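Local coordinates for anti-restriction endonuclease (Enterobacteria phage T4, PDB 3WX4) that mimics DNA to block DNA binding by the bacterial histone-like protein H-NS and also inhibits the host McrA restriction endonuclease, at the interface of chains A and B. Residues are numbered along the deposited sequence; one frame, centred on the assembly and turned at random. Chains: chain A/B, Anti-restriction endonuclease.

The interface of chains A and B. Residues chain A 2, 4-6; chain B 9-11.
A:Gln6 and B:Gln10 face each other as a closely hydrogen-bonded antiparallel pair where the N-terminal strands 2-14 of the two copies run past one another. Their main chains bond reciprocally: B:Gln10 N gives its hydrogen to A:Gln6 O at 2.7 Å. In return, A:Gln6 N donates to B:Gln10 O at 3.0 Å. The neighbouring pair A:Ser5 and B:Tyr11 extends the antiparallel register, so that a sheet is continued from one subunit into the other. Two-fold symmetry repeats the patch with the chains exchanged, an arrangement that would tie the copies into a dimer, although the structure alone does not show that this is the form in solution.

On one side of the paired strands the two glutamine side chains run alongside each other and point the same way, A:Gln6 CG packing against B:Gln10 CB. A:Gln6 starts with CG between its backbone N and carbonyl carbon (chi1 56°), whereas B:Gln10 holds CG anti to the backbone N (chi1 164°). Despite these different starts, the chains, both extended beyond CG, still run together and bring A:Gln6 NE2 to 3.5 Å from B:Gln10 OE1. Their amide planes are turned 35° apart. A water links the A:Gln6 amide nitrogen NE2, 3.1 Å away, to B:Gln10 O; the water thereby ties the A:Gln6 side chain to the strand pairing at B:Gln10 O, which also accepts the A:Gln6 N bond.

The opposite side carries further apolar contacts, among A:Ile2, A:Ser5, B:Val9 and B:Tyr11. A:Ile2 crosses the near end of the B:Tyr11 side chain, its CD1 lying against CB and the start of the ring rather than the phenol hydroxyl. Within chain B, B:Val9 CG1 sits 3.4 Å above the tyrosine ring plane, displaced toward the rim. This same methyl reaches across to A:Ser5 CB at 3.9 Å, and the beta-branch methyl CG2 of A:Ile2 meets ring carbon B:Tyr11 CD1 at 3.8 Å.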
ATOM      1  N   ILE A   2      14.321  -5.157 -11.385  1.00 51.77           N
ATOM      2  CA  ILE A   2      14.588  -4.964  -9.968  1.00 51.42           C
ATOM      3  C   ILE A   2      16.097  -4.811  -9.890  1.00 51.38           C
ATOM      4  O   ILE A   2      16.828  -5.647 -10.429  1.00 52.30           O
ATOM      5  CB  ILE A   2      14.166  -6.202  -9.168  1.00 51.72           C
ATOM      6  CG1 ILE A   2      12.704  -6.538  -9.471  1.00 51.98           C
ATOM      7  CG2 ILE A   2      14.437  -5.993  -7.711  1.00 50.59           C
ATOM      8  CD1 ILE A   2      11.717  -5.845  -8.590  1.00 53.50           C
ATOM      9  N   ASP A   4      17.619  -3.564  -6.779  1.00 48.93           N
ATOM     10  CA  ASP A   4      18.017  -3.498  -5.384  1.00 48.09           C
ATOM     11  C   ASP A   4      16.835  -3.834  -4.480  1.00 47.95           C
ATOM     12  O   ASP A   4      15.690  -3.875  -4.930  1.00 44.22           O
ATOM     13  CB  ASP A   4      18.525  -2.106  -5.058  1.00 50.16           C
ATOM     14  CG  ASP A   4      19.433  -2.088  -3.847  1.00 53.02           C
ATOM     15  OD1 ASP A   4      19.969  -3.169  -3.482  1.00 53.41           O
ATOM     16  OD2 ASP A   4      19.630  -0.993  -3.267  1.00 54.85           O
ATOM     17  N   SER A   5      17.124  -4.076  -3.207  1.00 47.64           N
ATOM     18  CA  SER A   5      16.072  -4.391  -2.259  1.00 51.42           C
ATOM     19  C   SER A   5      16.614  -4.045  -0.909  1.00 52.39           C
ATOM     20  O   SER A   5      17.828  -3.968  -0.721  1.00 53.65           O
ATOM     21  CB  SER A   5      15.697  -5.875  -2.312  1.00 52.46           C
ATOM     22  OG  SER A   5      16.726  -6.681  -1.762  1.00 54.79           O
ATOM     23  N   GLN A   6      15.714  -3.774   0.023  1.00 52.92           N
ATOM     24  CA  GLN A   6      16.101  -3.428   1.376  1.00 52.23           C
ATOM     25  C   GLN A   6      14.931  -3.812   2.267  1.00 52.06           C
ATOM     26  O   GLN A   6      13.832  -4.077   1.784  1.00 50.18           O
ATOM     27  CB  GLN A   6      16.404  -1.941   1.479  1.00 53.74           C
ATOM     28  CG  GLN A   6      15.275  -1.054   1.025  1.00 55.11           C
ATOM     29  CD  GLN A   6      15.641   0.414   1.077  1.00 57.25           C
ATOM     30  OE1 GLN A   6      15.847   0.982   2.167  1.00 57.65           O
ATOM     31  NE2 GLN A   6      15.723   1.051  -0.105  1.00 57.40           N
TER
ATOM     32  N   VAL B   9      10.239  -6.858   2.526  1.00 47.59           N
ATOM     33  CA  VAL B   9      11.119  -6.349   1.496  1.00 44.83           C
ATOM     34  C   VAL B   9      10.581  -5.154   0.722  1.00 43.41           C
ATOM     35  O   VAL B   9       9.413  -5.132   0.351  1.00 42.08           O
ATOM     36  CB  VAL B   9      11.457  -7.477   0.497  1.00 45.91           C
ATOM     37  CG1 VAL B   9      12.449  -6.968  -0.555  1.00 45.26           C
ATOM     38  CG2 VAL B   9      12.078  -8.680   1.277  1.00 44.67           C
ATOM     39  N   GLN B  10      11.431  -4.158   0.488  1.00 41.41           N
ATOM     40  CA  GLN B  10      11.058  -2.993  -0.340  1.00 39.61           C
ATOM     41  C   GLN B  10      11.974  -3.119  -1.572  1.00 38.36           C
ATOM     42  O   GLN B  10      13.194  -3.142  -1.415  1.00 38.83           O
ATOM     43  CB  GLN B  10      11.354  -1.670   0.380  1.00 40.38           C
ATOM     44  CG  GLN B  10      11.343  -0.455  -0.571  1.00 40.24           C
ATOM     45  CD  GLN B  10      11.548   0.898   0.147  1.00 44.00           C
ATOM     46  OE1 GLN B  10      12.278   1.785  -0.349  1.00 44.90           O
ATOM     47  NE2 GLN B  10      10.891   1.070   1.289  1.00 41.45           N
ATOM     48  N   TYR B  11      11.418  -3.210  -2.782  1.00 36.05           N
ATOM     49  CA  TYR B  11      12.237  -3.381  -3.971  1.00 36.77           C
ATOM     50  C   TYR B  11      12.482  -2.045  -4.669  1.00 37.52           C
ATOM     51  O   TYR B  11      11.662  -1.142  -4.537  1.00 36.18           O
ATOM     52  CB  TYR B  11      11.520  -4.280  -4.980  1.00 37.78           C
ATOM     53  CG  TYR B  11      11.295  -5.673  -4.473  1.00 41.38           C
ATOM     54  CD1 TYR B  11      12.278  -6.636  -4.617  1.00 42.81           C
ATOM     55  CD2 TYR B  11      10.140  -6.006  -3.760  1.00 42.84           C
ATOM     56  CE1 TYR B  11      12.133  -7.917  -4.047  1.00 43.80           C
ATOM     57  CE2 TYR B  11       9.991  -7.286  -3.191  1.00 43.88           C
ATOM     58  CZ  TYR B  11      11.009  -8.223  -3.344  1.00 45.08           C
ATOM     59  OH  TYR B  11      10.949  -9.469  -2.728  1.00 46.96           O
TER
HETATM   60  O   HOH W   1      15.395  -1.192  -2.212  1.00 48.09           O